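Putative archaeal ammonia monooxygenase subunit B (Candidatus Nitrosocaldus yellowstonii, PDB 4O65) binds copper in a cupredoxin domain and probably serves as the B subunit of a membrane-associated monooxygenase that oxidises ammonia. Local coordinates at residues T18-R23 / V59-G64; I25-F30 / C116-E121; A76-F81 / A127-N132; R96-N101 / G109-K114; P122-A127 / G143-V148. All coordinates share one frame; numbering follows the deposited sequence.

Contact 1 of 5, residues T18-R23 / V59-G64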
# COMPACT_ATOMS: atom_id res chain seq x y z
N THR A 18 -5.34 -10.87 2.24
CA THR A 18 -4.17 -11.71 2.40
C THR A 18 -2.97 -10.78 2.30
O THR A 18 -3.02 -9.90 1.46
CB THR A 18 -4.03 -12.74 1.26
OG1 THR A 18 -5.16 -13.62 1.32
CG2 THR A 18 -2.75 -13.52 1.44
N PHE A 19 -1.95 -11.02 3.12
CA PHE A 19 -0.73 -10.21 3.07
C PHE A 19 0.36 -11.14 2.58
O PHE A 19 0.49 -12.30 3.07
CB PHE A 19 -0.36 -9.71 4.47
CG PHE A 19 -1.32 -8.69 5.02
CD1 PHE A 19 -2.52 -9.09 5.60
CD2 PHE A 19 -1.02 -7.33 4.93
CE1 PHE A 19 -3.41 -8.15 6.10
CE2 PHE A 19 -1.93 -6.36 5.42
CZ PHE A 19 -3.12 -6.80 6.01
N SER A 20 1.20 -10.63 1.67
CA SER A 20 2.24 -11.53 1.08
C SER A 20 3.40 -11.83 2.04
O SER A 20 4.19 -12.74 1.79
CB SER A 20 2.82 -10.92 -0.20
OG SER A 20 3.43 -9.65 0.10
N ALA A 21 3.60 -11.00 3.06
CA ALA A 21 4.74 -11.20 3.96
C ALA A 21 4.45 -10.55 5.29
O ALA A 21 3.68 -9.58 5.36
CB ALA A 21 6.01 -10.54 3.37
N THR A 22 5.15 -11.02 6.34
CA THR A 22 5.05 -10.34 7.62
C THR A 22 6.40 -9.78 8.06
O THR A 22 6.48 -9.16 9.11
CB THR A 22 4.58 -11.29 8.73
OG1 THR A 22 5.50 -12.39 8.79
CG2 THR A 22 3.13 -11.74 8.47
N ARG A 23 7.45 -9.98 7.26
CA ARG A 23 8.76 -9.41 7.61
C ARG A 23 9.34 -8.85 6.33
O ARG A 23 9.40 -9.57 5.32
CB ARG A 23 9.72 -10.51 8.19
CG ARG A 23 9.21 -11.15 9.48
CD ARG A 23 10.32 -11.79 10.31
NE ARG A 23 11.34 -10.77 10.66
CZ ARG A 23 11.43 -10.11 11.82
NH1 ARG A 23 10.58 -10.34 12.83
NH2 ARG A 23 12.39 -9.20 11.98
N VAL A 59 8.92 -5.10 -0.61
CA VAL A 59 7.59 -5.01 -1.22
C VAL A 59 6.58 -5.91 -0.52
O VAL A 59 6.84 -7.08 -0.25
CB VAL A 59 7.66 -5.32 -2.73
CG1 VAL A 59 6.27 -5.50 -3.34
CG2 VAL A 59 8.44 -4.21 -3.43
N LEU A 60 5.42 -5.32 -0.27
CA LEU A 60 4.22 -6.01 0.28
C LEU A 60 3.13 -6.00 -0.73
O LEU A 60 2.79 -4.92 -1.28
CB LEU A 60 3.73 -5.20 1.53
CG LEU A 60 2.41 -5.76 2.14
CD1 LEU A 60 2.64 -7.16 2.75
CD2 LEU A 60 2.02 -4.76 3.25
N ILE A 61 2.51 -7.17 -0.94
CA ILE A 61 1.26 -7.27 -1.68
C ILE A 61 0.11 -7.62 -0.72
O ILE A 61 0.22 -8.56 0.09
CB ILE A 61 1.36 -8.40 -2.75
CG1 ILE A 61 2.47 -8.06 -3.80
CG2 ILE A 61 -0.00 -8.56 -3.46
CD1 ILE A 61 2.68 -9.20 -4.82
N VAL A 62 -0.99 -6.86 -0.84
CA VAL A 62 -2.18 -7.17 -0.05
C VAL A 62 -3.26 -7.40 -1.08
O VAL A 62 -3.49 -6.53 -1.97
CB VAL A 62 -2.59 -5.97 0.88
CG1 VAL A 62 -3.81 -6.40 1.75
CG2 VAL A 62 -1.39 -5.51 1.71
N THR A 63 -3.97 -8.51 -0.94
CA THR A 63 -5.06 -8.77 -1.88
C THR A 63 -6.33 -9.08 -1.10
O THR A 63 -6.26 -9.42 0.09
CB THR A 63 -4.77 -9.96 -2.83
OG1 THR A 63 -4.36 -11.11 -2.05
CG2 THR A 63 -3.59 -9.60 -3.81
N GLY A 64 -7.47 -8.95 -1.78
CA GLY A 64 -8.78 -9.28 -1.14
C GLY A 64 -9.91 -9.00 -2.09
O GLY A 64 -9.69 -8.86 -3.31
O HOH W 1 -1.52 -10.93 -1.09
O HOH W 2 6.02 -9.81 -0.01

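Contact 2 of 5, residues I25-F30 / C116-E121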
# COMPACT_ATOMS: atom_id res chain seq x y z
N ILE A 25 12.24 -5.60 4.61
CA ILE A 25 13.27 -4.58 4.90
C ILE A 25 12.86 -3.28 4.21
O ILE A 25 11.93 -3.26 3.36
CB ILE A 25 14.70 -5.01 4.49
CG1 ILE A 25 14.78 -5.14 2.97
CG2 ILE A 25 15.05 -6.35 5.17
CD1 ILE A 25 16.16 -5.59 2.43
N THR A 26 13.51 -2.17 4.55
CA THR A 26 13.12 -0.89 3.90
C THR A 26 13.60 -0.80 2.47
O THR A 26 14.52 -1.55 2.07
CB THR A 26 13.69 0.32 4.66
OG1 THR A 26 15.11 0.18 4.69
CG2 THR A 26 13.19 0.35 6.14
N LYS A 27 13.05 0.12 1.69
CA LYS A 27 13.52 0.34 0.31
C LYS A 27 15.01 0.72 0.34
O LYS A 27 15.82 0.19 -0.45
CB LYS A 27 12.72 1.48 -0.36
CG LYS A 27 12.99 1.54 -1.86
CD LYS A 27 12.53 2.83 -2.56
CE LYS A 27 11.05 3.13 -2.54
NZ LYS A 27 10.82 4.34 -3.43
N ALA A 28 15.38 1.60 1.27
CA ALA A 28 16.81 1.94 1.39
C ALA A 28 17.70 0.73 1.73
O ALA A 28 18.84 0.60 1.17
CB ALA A 28 17.02 3.10 2.39
N GLU A 29 17.24 -0.12 2.67
CA GLU A 29 18.06 -1.30 3.06
C GLU A 29 18.21 -2.23 1.83
O GLU A 29 19.31 -2.77 1.58
CB GLU A 29 17.42 -2.09 4.20
CG GLU A 29 18.33 -3.18 4.79
CD GLU A 29 19.59 -2.63 5.46
OE1 GLU A 29 20.56 -3.39 5.49
OE2 GLU A 29 19.63 -1.46 5.95
N PHE A 30 17.14 -2.36 1.06
CA PHE A 30 17.20 -3.17 -0.17
C PHE A 30 18.16 -2.56 -1.21
O PHE A 30 18.99 -3.28 -1.78
CB PHE A 30 15.83 -3.36 -0.81
CG PHE A 30 15.92 -4.10 -2.12
CD1 PHE A 30 16.18 -5.48 -2.14
CD2 PHE A 30 15.75 -3.40 -3.33
CE1 PHE A 30 16.26 -6.18 -3.36
CE2 PHE A 30 15.84 -4.10 -4.55
CZ PHE A 30 16.07 -5.49 -4.55
N CYS A 116 0.02 -2.89 -3.89
CA CYS A 116 1.44 -3.23 -3.88
C CYS A 116 2.14 -2.00 -3.31
O CYS A 116 1.95 -0.91 -3.86
CB CYS A 116 1.95 -3.48 -5.27
SG CYS A 116 3.63 -4.23 -5.18
N LEU A 117 2.93 -2.18 -2.25
CA LEU A 117 3.57 -1.06 -1.50
C LEU A 117 5.02 -1.38 -1.20
O LEU A 117 5.40 -2.54 -1.13
CB LEU A 117 2.88 -0.82 -0.13
CG LEU A 117 1.38 -0.46 -0.22
CD1 LEU A 117 0.57 -1.69 0.13
CD2 LEU A 117 1.08 0.69 0.72
N SER A 118 5.80 -0.32 -1.08
CA SER A 118 7.18 -0.38 -0.62
C SER A 118 7.24 0.10 0.85
O SER A 118 6.68 1.16 1.19
CB SER A 118 8.03 0.58 -1.46
OG SER A 118 9.32 0.60 -0.89
N ALA A 119 7.84 -0.70 1.73
CA ALA A 119 8.10 -0.22 3.09
C ALA A 119 9.25 0.77 3.06
O ALA A 119 10.36 0.45 2.57
CB ALA A 119 8.51 -1.40 3.98
N LEU A 120 9.03 1.96 3.62
CA LEU A 120 10.10 3.01 3.62
C LEU A 120 10.89 3.12 4.93
O LEU A 120 12.12 3.45 4.93
CB LEU A 120 9.49 4.38 3.28
CG LEU A 120 8.75 4.51 1.97
CD1 LEU A 120 8.19 5.93 1.81
CD2 LEU A 120 9.68 4.19 0.79
N GLU A 121 10.24 2.83 6.06
CA GLU A 121 10.87 3.12 7.35
C GLU A 121 10.72 1.95 8.29
O GLU A 121 9.65 1.24 8.26
CB GLU A 121 10.27 4.43 7.96
CG GLU A 121 10.14 5.57 6.96
CD GLU A 121 11.49 6.10 6.47
OE1 GLU A 121 12.51 5.83 7.13
OE2 GLU A 121 11.52 6.80 5.43

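Contact 3 of 5, residues A76-F81 / A127-N132. With CU (copper (II) ion), chain B.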
# COMPACT_ATOMS: atom_id res chain seq x y z
N ALA A 76 -15.38 4.59 -4.62
CA ALA A 76 -14.46 4.30 -3.52
C ALA A 76 -13.00 4.43 -3.91
O ALA A 76 -12.64 4.42 -5.09
CB ALA A 76 -14.75 2.89 -3.00
N TRP A 77 -12.14 4.56 -2.88
CA TRP A 77 -10.69 4.43 -3.07
C TRP A 77 -10.12 3.61 -1.92
O TRP A 77 -10.77 3.43 -0.86
CB TRP A 77 -10.03 5.79 -3.17
CG TRP A 77 -10.23 6.71 -1.98
CD1 TRP A 77 -9.34 6.97 -0.93
CD2 TRP A 77 -11.37 7.59 -1.76
NE1 TRP A 77 -9.89 7.89 -0.06
CE2 TRP A 77 -11.10 8.31 -0.52
CE3 TRP A 77 -12.58 7.80 -2.42
CZ2 TRP A 77 -12.02 9.21 0.02
CZ3 TRP A 77 -13.50 8.72 -1.87
CH2 TRP A 77 -13.21 9.41 -0.68
N ILE A 78 -8.94 3.04 -2.16
CA ILE A 78 -8.37 2.10 -1.26
C ILE A 78 -6.97 2.51 -0.84
O ILE A 78 -6.25 3.14 -1.62
CB ILE A 78 -8.39 0.72 -1.95
CG1 ILE A 78 -8.02 -0.39 -1.00
CG2 ILE A 78 -7.54 0.68 -3.25
CD1 ILE A 78 -8.72 -1.64 -1.53
N SER A 79 -6.59 2.22 0.40
CA SER A 79 -5.28 2.58 0.86
C SER A 79 -4.88 1.58 1.93
O SER A 79 -5.63 0.65 2.18
CB SER A 79 -5.26 4.01 1.39
OG SER A 79 -6.19 4.19 2.45
N LEU A 80 -3.71 1.80 2.53
CA LEU A 80 -3.24 0.93 3.63
C LEU A 80 -3.21 1.77 4.88
O LEU A 80 -2.55 2.87 4.92
CB LEU A 80 -1.87 0.33 3.30
CG LEU A 80 -1.39 -0.72 4.30
CD1 LEU A 80 -2.07 -2.04 4.01
CD2 LEU A 80 0.12 -0.84 4.23
N PHE A 81 -3.89 1.30 5.90
CA PHE A 81 -3.89 1.94 7.22
C PHE A 81 -2.83 1.30 8.09
O PHE A 81 -2.84 0.09 8.25
CB PHE A 81 -5.27 1.79 7.88
CG PHE A 81 -5.33 2.31 9.31
CD1 PHE A 81 -5.12 3.66 9.59
CD2 PHE A 81 -5.54 1.42 10.34
CE1 PHE A 81 -5.18 4.12 10.91
CE2 PHE A 81 -5.61 1.87 11.67
CZ PHE A 81 -5.45 3.21 11.93
N ALA A 127 -1.06 -3.48 10.11
CA ALA A 127 -1.54 -2.92 8.85
C ALA A 127 -2.89 -3.50 8.49
O ALA A 127 -3.12 -4.71 8.70
CB ALA A 127 -0.56 -3.30 7.74
N HIS A 128 -3.73 -2.66 7.86
CA HIS A 128 -5.09 -3.04 7.45
C HIS A 128 -5.34 -2.48 6.11
O HIS A 128 -4.98 -1.32 5.80
CB HIS A 128 -6.15 -2.37 8.34
CG HIS A 128 -6.05 -2.70 9.81
ND1 HIS A 128 -7.02 -3.42 10.47
CD2 HIS A 128 -5.13 -2.27 10.80
CE1 HIS A 128 -6.69 -3.50 11.80
NE2 HIS A 128 -5.55 -2.79 12.00
N THR A 129 -6.06 -3.24 5.30
CA THR A 129 -6.68 -2.59 4.12
C THR A 129 -7.65 -1.51 4.60
O THR A 129 -8.48 -1.76 5.48
CB THR A 129 -7.50 -3.62 3.30
OG1 THR A 129 -6.61 -4.64 2.84
CG2 THR A 129 -8.11 -2.93 2.08
N GLN A 130 -7.57 -0.32 4.00
CA GLN A 130 -8.57 0.73 4.32
C GLN A 130 -9.38 1.07 3.08
O GLN A 130 -8.84 1.45 2.03
CB GLN A 130 -7.78 2.00 4.77
CG GLN A 130 -8.75 3.15 5.08
CD GLN A 130 -8.09 4.39 5.63
OE1 GLN A 130 -8.59 5.56 5.39
NE2 GLN A 130 -7.03 4.19 6.36
N LEU A 131 -10.72 0.91 3.17
CA LEU A 131 -11.56 1.33 2.06
C LEU A 131 -12.18 2.65 2.43
O LEU A 131 -12.60 2.82 3.59
CB LEU A 131 -12.68 0.26 1.88
CG LEU A 131 -13.63 0.56 0.72
CD1 LEU A 131 -12.90 0.53 -0.61
CD2 LEU A 131 -14.86 -0.40 0.76
N ASN A 132 -12.23 3.61 1.49
CA ASN A 132 -13.04 4.82 1.69
C ASN A 132 -14.15 4.87 0.70
O ASN A 132 -13.89 4.83 -0.50
CB ASN A 132 -12.21 6.08 1.62
CG ASN A 132 -11.62 6.40 2.98
OD1 ASN A 132 -12.32 6.93 3.93
ND2 ASN A 132 -10.45 5.92 3.15
CU CU B . -4.39 -2.80 13.61
O HOH W 3 -8.76 4.61 1.55
O HOH W 4 -4.60 -0.94 14.54

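Contact 4 of 5, residues R96-N101 / G109-K114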
# COMPACT_ATOMS: atom_id res chain seq x y z
N ARG A 96 -1.94 -0.18 -7.63
CA ARG A 96 -3.27 -0.53 -7.08
C ARG A 96 -4.09 -1.13 -8.19
O ARG A 96 -4.01 -0.69 -9.37
CB ARG A 96 -4.05 0.71 -6.64
CG ARG A 96 -3.61 1.39 -5.37
CD ARG A 96 -4.32 2.74 -5.40
NE ARG A 96 -4.45 3.33 -4.08
CZ ARG A 96 -3.58 4.22 -3.58
NH1 ARG A 96 -2.53 4.61 -4.31
NH2 ARG A 96 -3.78 4.72 -2.36
N ASP A 97 -4.91 -2.12 -7.83
CA ASP A 97 -5.95 -2.60 -8.74
C ASP A 97 -7.20 -2.70 -7.89
O ASP A 97 -7.12 -3.26 -6.79
CB ASP A 97 -5.56 -3.98 -9.25
CG ASP A 97 -6.51 -4.51 -10.31
OD1 ASP A 97 -7.01 -3.73 -11.15
OD2 ASP A 97 -6.76 -5.72 -10.29
N PRO A 98 -8.33 -2.11 -8.32
CA PRO A 98 -8.53 -1.28 -9.55
C PRO A 98 -7.54 -0.10 -9.62
O PRO A 98 -7.12 0.40 -8.58
CB PRO A 98 -9.93 -0.69 -9.33
CG PRO A 98 -10.63 -1.71 -8.49
CD PRO A 98 -9.56 -2.16 -7.51
N PRO A 99 -7.18 0.36 -10.83
CA PRO A 99 -6.16 1.42 -10.99
C PRO A 99 -6.60 2.89 -10.80
O PRO A 99 -5.74 3.74 -10.54
CB PRO A 99 -5.68 1.21 -12.44
CG PRO A 99 -6.87 0.66 -13.14
CD PRO A 99 -7.53 -0.27 -12.13
N GLY A 100 -7.86 3.25 -10.97
CA GLY A 100 -8.18 4.71 -10.89
C GLY A 100 -8.00 5.27 -9.46
O GLY A 100 -8.00 4.49 -8.52
N ASN A 101 -7.84 6.59 -9.32
CA ASN A 101 -7.86 7.27 -8.01
C ASN A 101 -9.16 6.97 -7.23
O ASN A 101 -9.15 6.85 -6.01
CB ASN A 101 -7.78 8.80 -8.18
CG ASN A 101 -6.46 9.26 -8.77
OD1 ASN A 101 -6.38 9.56 -9.97
ND2 ASN A 101 -5.42 9.33 -7.95
N GLY A 109 -22.38 -6.21 -5.90
CA GLY A 109 -21.33 -6.91 -6.67
C GLY A 109 -20.03 -6.96 -5.87
O GLY A 109 -20.01 -6.73 -4.65
N GLU A 110 -18.96 -7.36 -6.57
CA GLU A 110 -17.68 -7.74 -5.92
C GLU A 110 -16.60 -7.08 -6.75
O GLU A 110 -16.68 -7.12 -8.00
CB GLU A 110 -17.47 -9.28 -6.01
CG GLU A 110 -17.69 -10.18 -4.78
CD GLU A 110 -19.01 -10.98 -4.77
OE1 GLU A 110 -20.06 -10.40 -5.10
OE2 GLU A 110 -19.04 -12.20 -4.40
N VAL A 111 -15.56 -6.55 -6.10
CA VAL A 111 -14.42 -5.97 -6.82
C VAL A 111 -13.17 -6.62 -6.17
O VAL A 111 -12.85 -6.33 -4.99
CB VAL A 111 -14.40 -4.41 -6.67
CG1 VAL A 111 -13.12 -3.82 -7.29
CG2 VAL A 111 -15.61 -3.81 -7.41
N PRO A 112 -12.43 -7.47 -6.93
CA PRO A 112 -11.13 -7.93 -6.38
C PRO A 112 -10.17 -6.78 -6.33
O PRO A 112 -10.24 -5.86 -7.20
CB PRO A 112 -10.63 -9.01 -7.39
CG PRO A 112 -11.53 -8.88 -8.58
CD PRO A 112 -12.81 -8.16 -8.18
N TYR A 113 -9.30 -6.75 -5.31
CA TYR A 113 -8.30 -5.65 -5.25
C TYR A 113 -6.92 -6.21 -4.99
O TYR A 113 -6.76 -7.32 -4.43
CB TYR A 113 -8.70 -4.60 -4.16
CG TYR A 113 -8.48 -5.07 -2.74
CD1 TYR A 113 -7.27 -4.84 -2.08
CD2 TYR A 113 -9.55 -5.64 -2.00
CE1 TYR A 113 -7.06 -5.30 -0.76
CE2 TYR A 113 -9.37 -6.06 -0.70
CZ TYR A 113 -8.15 -5.86 -0.07
OH TYR A 113 -8.02 -6.28 1.21
N LYS A 114 -5.92 -5.40 -5.35
CA LYS A 114 -4.52 -5.74 -5.09
C LYS A 114 -3.78 -4.42 -4.85
O LYS A 114 -3.83 -3.47 -5.68
CB LYS A 114 -3.89 -6.52 -6.23
CG LYS A 114 -2.34 -6.66 -6.07
CD LYS A 114 -1.87 -7.77 -7.01
CE LYS A 114 -0.34 -7.85 -7.13
NZ LYS A 114 0.14 -9.05 -7.94

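Contact 5 of 5, residues P122-A127 / G143-V148. With CU (copper (II) ion), chain B.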
# COMPACT_ATOMS: atom_id res chain seq x y z
N PRO A 122 11.75 1.71 9.11
CA PRO A 122 11.73 0.56 9.99
C PRO A 122 10.65 0.73 11.09
O PRO A 122 10.29 1.86 11.45
CB PRO A 122 13.15 0.54 10.58
CG PRO A 122 13.50 1.96 10.65
CD PRO A 122 12.98 2.51 9.33
N GLY A 123 10.12 -0.40 11.53
CA GLY A 123 9.15 -0.39 12.60
C GLY A 123 8.29 -1.64 12.56
O GLY A 123 8.42 -2.49 11.69
N THR A 124 7.39 -1.71 13.54
CA THR A 124 6.45 -2.83 13.63
C THR A 124 5.10 -2.21 13.41
O THR A 124 4.72 -1.26 14.10
CB THR A 124 6.54 -3.53 15.00
OG1 THR A 124 7.73 -4.31 15.04
CG2 THR A 124 5.33 -4.47 15.18
N TYR A 125 4.39 -2.69 12.38
CA TYR A 125 3.16 -2.02 11.92
C TYR A 125 1.99 -2.99 12.03
O TYR A 125 2.13 -4.16 11.70
CB TYR A 125 3.28 -1.58 10.43
CG TYR A 125 4.42 -0.62 10.17
CD1 TYR A 125 4.21 0.77 10.31
CD2 TYR A 125 5.68 -1.08 9.77
CE1 TYR A 125 5.24 1.67 10.08
CE2 TYR A 125 6.72 -0.17 9.57
CZ TYR A 125 6.49 1.19 9.71
OH TYR A 125 7.50 2.11 9.52
N HIS A 126 0.84 -2.52 12.50
CA HIS A 126 -0.34 -3.35 12.42
C HIS A 126 -1.10 -2.79 11.24
O HIS A 126 -1.62 -1.68 11.28
CB HIS A 126 -1.15 -3.28 13.72
CG HIS A 126 -2.06 -4.48 13.90
ND1 HIS A 126 -3.44 -4.41 13.84
CD2 HIS A 126 -1.75 -5.85 14.11
CE1 HIS A 126 -3.95 -5.66 14.03
NE2 HIS A 126 -2.92 -6.53 14.17
N ALA A 127 -1.06 -3.48 10.11
CA ALA A 127 -1.54 -2.92 8.85
C ALA A 127 -2.89 -3.50 8.49
O ALA A 127 -3.12 -4.71 8.70
CB ALA A 127 -0.56 -3.30 7.74
N GLY A 143 -6.49 -6.72 10.82
CA GLY A 143 -5.08 -6.26 10.74
C GLY A 143 -4.11 -7.42 10.58
O GLY A 143 -4.49 -8.58 10.75
N MET A 144 -2.85 -7.11 10.26
CA MET A 144 -1.79 -8.10 10.42
C MET A 144 -0.52 -7.37 10.81
O MET A 144 -0.26 -6.26 10.32
CB MET A 144 -1.61 -8.80 9.09
CG MET A 144 -0.22 -9.27 8.92
SD MET A 144 -0.51 -10.95 9.41
CE MET A 144 -0.34 -11.50 7.74
N SER A 145 0.23 -7.94 11.76
CA SER A 145 1.48 -7.34 12.20
C SER A 145 2.60 -7.57 11.18
O SER A 145 2.80 -8.69 10.73
CB SER A 145 1.84 -7.85 13.61
OG SER A 145 3.03 -7.21 14.03
N ILE A 146 3.25 -6.49 10.74
CA ILE A 146 4.36 -6.59 9.78
C ILE A 146 5.57 -5.89 10.40
O ILE A 146 5.48 -4.71 10.77
CB ILE A 146 4.00 -5.93 8.44
CG1 ILE A 146 2.73 -6.63 7.86
CG2 ILE A 146 5.20 -5.99 7.47
CD1 ILE A 146 2.21 -5.98 6.59
N VAL A 147 6.68 -6.59 10.45
CA VAL A 147 7.94 -5.98 11.00
C VAL A 147 8.81 -5.57 9.81
O VAL A 147 9.11 -6.41 8.96
CB VAL A 147 8.70 -6.98 11.88
CG1 VAL A 147 9.97 -6.33 12.47
CG2 VAL A 147 7.80 -7.45 13.02
N VAL A 148 9.24 -4.33 9.81
CA VAL A 148 10.16 -3.82 8.76
C VAL A 148 11.50 -3.50 9.43
O VAL A 148 11.55 -2.73 10.40
CB VAL A 148 9.61 -2.57 8.07
CG1 VAL A 148 10.58 -2.14 6.95
CG2 VAL A 148 8.17 -2.81 7.51
CU CU B . -4.39 -2.80 13.61
O HOH W 4 -4.60 -0.94 14.54

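Contact 1 of 5, residues T18-R23 / V59-G64
An outermost strand of the four-stranded antiparallel sheet of this cupredoxin domain, 12-19, ends here against strand 59-68, with Thr18 paired to Thr63 and Phe19 to Val62. Thr18 and Thr63 exchange two backbone bonds, Thr18 N to Thr63 O (2.8 Å) and Thr63 N to Thr18 O (2.9 Å). Two residues later Ser20 N still reaches Ile61 O, but the return bond, from Ile61 N, is accepted by a side chain. Ser20 OG sits between its own backbone N and carbonyl carbon (chi1 60°), and there it accepts Ile61 N in a nearly straight bond of 2.8 Å (N-H...O 172°). The hydroxyl thus takes the place of a strand carbonyl as the chain leaves the sheet, and a water ties the same OG to Val59 O. A second water joins Thr18 O to Thr63 OG1 on the face carrying Thr18 and Thr63. On the face carrying Phe19 and Val62 the two side chains lie alongside and point the same way. Val62 CG2 touches Phe19 CD2 at 3.7 Å, Val62 CG1 lies over one ring face toward the rim, and Leu60 CD1 meets the ring edge. Leu60 CD1 also packs against Ala21 O (3.7 Å), a carbonyl buried with no polar partner in the model. Beyond the contact, Phe19 reaches across the sandwich to Ala127 and Met144 of the other sheet. Strand 59-68 is bonded on its far edge to strand 110-119 through Leu60 with Leu117 and Val62 with Leu115, while Thr22 already bonds to Val147, where the chain changes sheets.

Contact 2 of 5, residues I25-F30 / C116-E121
Lys27 and Leu120 run side by side and point the same way, the lysine leaving the first turn of helix 27-35 and the leucine following the end of strand 110-119. Lys27 is bent at chi3 (-63°), which sets CE 3.8 Å from Leu120 CD2 and 3.5 Å from Ser118 OG. Ser118 OG also lies near Lys27 CB, so the aliphatic stem bends past the hydroxyl, whose own hydrogen-bond partner is Asp58. Next to this, Thr26 sets its methyl against the loop that follows the strand: CG2 rests against the Leu120 carbonyl O at 3.5 Å and against the backbone of Glu121. Its other branch, OG1, is held between the backbone N and carbonyl carbon and faces the helix. There it accepts Glu29 N at 3.0 Å as the N-cap, and it donates to Glu151 O. One hydrogen bond joins the two segments directly, from Lys27 N to Ala119 O at 2.8 Å, the donor almost in line with the carbonyl (C=O...N 170°). Ala119 O also receives a CA-H...O contact from Thr26. On the strand side, Ala119 CB lies 3.9 Å from Ile25 O, a buried carbonyl with no polar partner in the model. The chemistry is that of a helix start fixed to a strand end: the Thr26 hydroxyl and the Ala119 carbonyl each satisfy an N-H of the first turn. Lys27 NZ, carried past apolar carbons, forms salt bridges to Glu92 and Asp47, and these two carboxylates probably keep the buried ammonium charged.

Contact 3 of 5, residues A76-F81 / A127-N132
Gln130 O accepts two hydrogen bonds, from Ser79 N at 2.9 Å and from a water at 3.2 Å. The same water meets Ser79 OG and accepts from Asn132 ND2, whose other bond runs to Gln130 OE1 (2.9 Å). Two bonds therefore fix the Asn132 amide, and its plane lies only 16° from that of the Trp77 indole. Asn132 CB sits over the indole face, 3.5 Å from the centroid of the five-membered ring, in a CH-pi contact. Farther along this face the Gln130 chain, extended beyond CG, brings NE2 to 3.3 Å from Phe81 CB. Phe81 and His128 lie side by side, His128 CD2 approaching the edge of the phenyl ring at CD2 (3.7 Å). That packing flanks the imidazole whose NE2 binds copper at 2.0 Å, while its ND1 bonds to Gly141 O and so orients the ring. On the opposite face Ile78, Leu80, Thr129 and Leu131 turn to the sandwich core, and Leu131 CD1 packs on Ala76 CB. With His126 as the other protein ligand seen, this is the His-X-His copper site on a cupredoxin strand, as in the B subunit of particulate methane monooxygenase.

Contact 4 of 5, residues R96-N101 / G109-K114
Asp97 and Lys114 form a single antiparallel bridge near the surface, where the outer strand 91-97 ends against strand 110-119. Both backbone bonds of this hydrogen-bonded pair measure 2.8 Å, Asp97 N to Lys114 O and Lys114 N to Asp97 O. Asp97 O also takes a CA-H...O contact from Tyr113 CA (3.1 Å), and Lys114 O one from Arg96 CA. The bridge is the last of the strand; a cis peptide bond leads into Pro98, whose CG presses on Val111 CG1 at 3.5 Å, tighter than usual carbon contact. Val111 CG1 stands anti to its backbone N (chi1 173°), and also lies 3.9 Å from Pro98 CD. Tyr113 CB touches Asp97 O at 3.3 Å, but the phenol leads away into the sandwich, where its OH bonds to Thr129 OG1. Arg96 likewise points away from strand 110-119, giving NH2 to Ile78 O and forming a cation-pi contact with Phe93. Strand 59-68 flanks strand 110-119 on its other edge through backbone bonds of Val111 with Leu66 and Tyr113 with Gly64, while Phe103 and Ile105 of strand 103-105 pack on Pro98 and Val111, respectively.

Contact 5 of 5, residues P122-A127 / G143-V148
Tyr125 and Val148 make the tightly packed part of this contact, on the face that turns to the core. Val148 CG2 comes to 3.6 Å from Tyr125 CE2 and stays almost as near CD2, with the two side chains set at a slant to each other. The phenol OH bonds to Glu121 O, and Trp91 meets the ring edge-to-face, so the ring has a polar hold at its hydroxyl and an aromatic neighbour in Trp91. Gly123, at a phi of 157° that residues with a side chain rarely adopt, lies where a CB would crowd Tyr125 CZ. Farther along this face Ala127 CB packs on Ile146 CD1 at 4.0 Å. Six backbone bonds hold the strands, the straightest from Val148 N to Gly123 O (N-H...O 174°). The other face, with Thr124, His126, Ser145 and Val147, is looser and largely open to solvent. Thr124 lies beside Val147, OG1 touching CG2 at 3.7 Å, and its CG2 approaches Ser145 OG. His126 CG stands nearly anti to its backbone N (chi1 -158°), and the imidazole leans across the neighbouring strand. Met144 N, engaged with Ala127 O, lies over one ring face toward the rim, and Gly143 CA, which carries no side chain, comes to 3.5 Å from His126 CE1. ND1 of His126 binds the copper at 1.9 Å, and a water adds a ligand at 2.1 Å. One face of an antiparallel hairpin, with His126 and His128 two residues apart on strand 123-133, thus carries the copper site of this cupredoxin domain.

How the contacts relate
From the N terminus, contact 1 closes first, pairing 18-23 with 59-64 around a loop that holds both helices. Contact 2 opens inside that loop, so the two cross, and it ties the first helix to the end of strand 110-119. Contact 3 opens before contact 2 closes and crosses it in turn, joining two strands of the five-stranded sheet. Contact 4 is nested within both as a short connection at the far edge of the four-stranded sheet. Contact 5 crosses contact 3 at Ala127, which they share, and the two jointly hold the copper. Phe19 with Ala127, Leu117 with Leu80 and Tyr113 with Thr129 link the sheets across the sandwich.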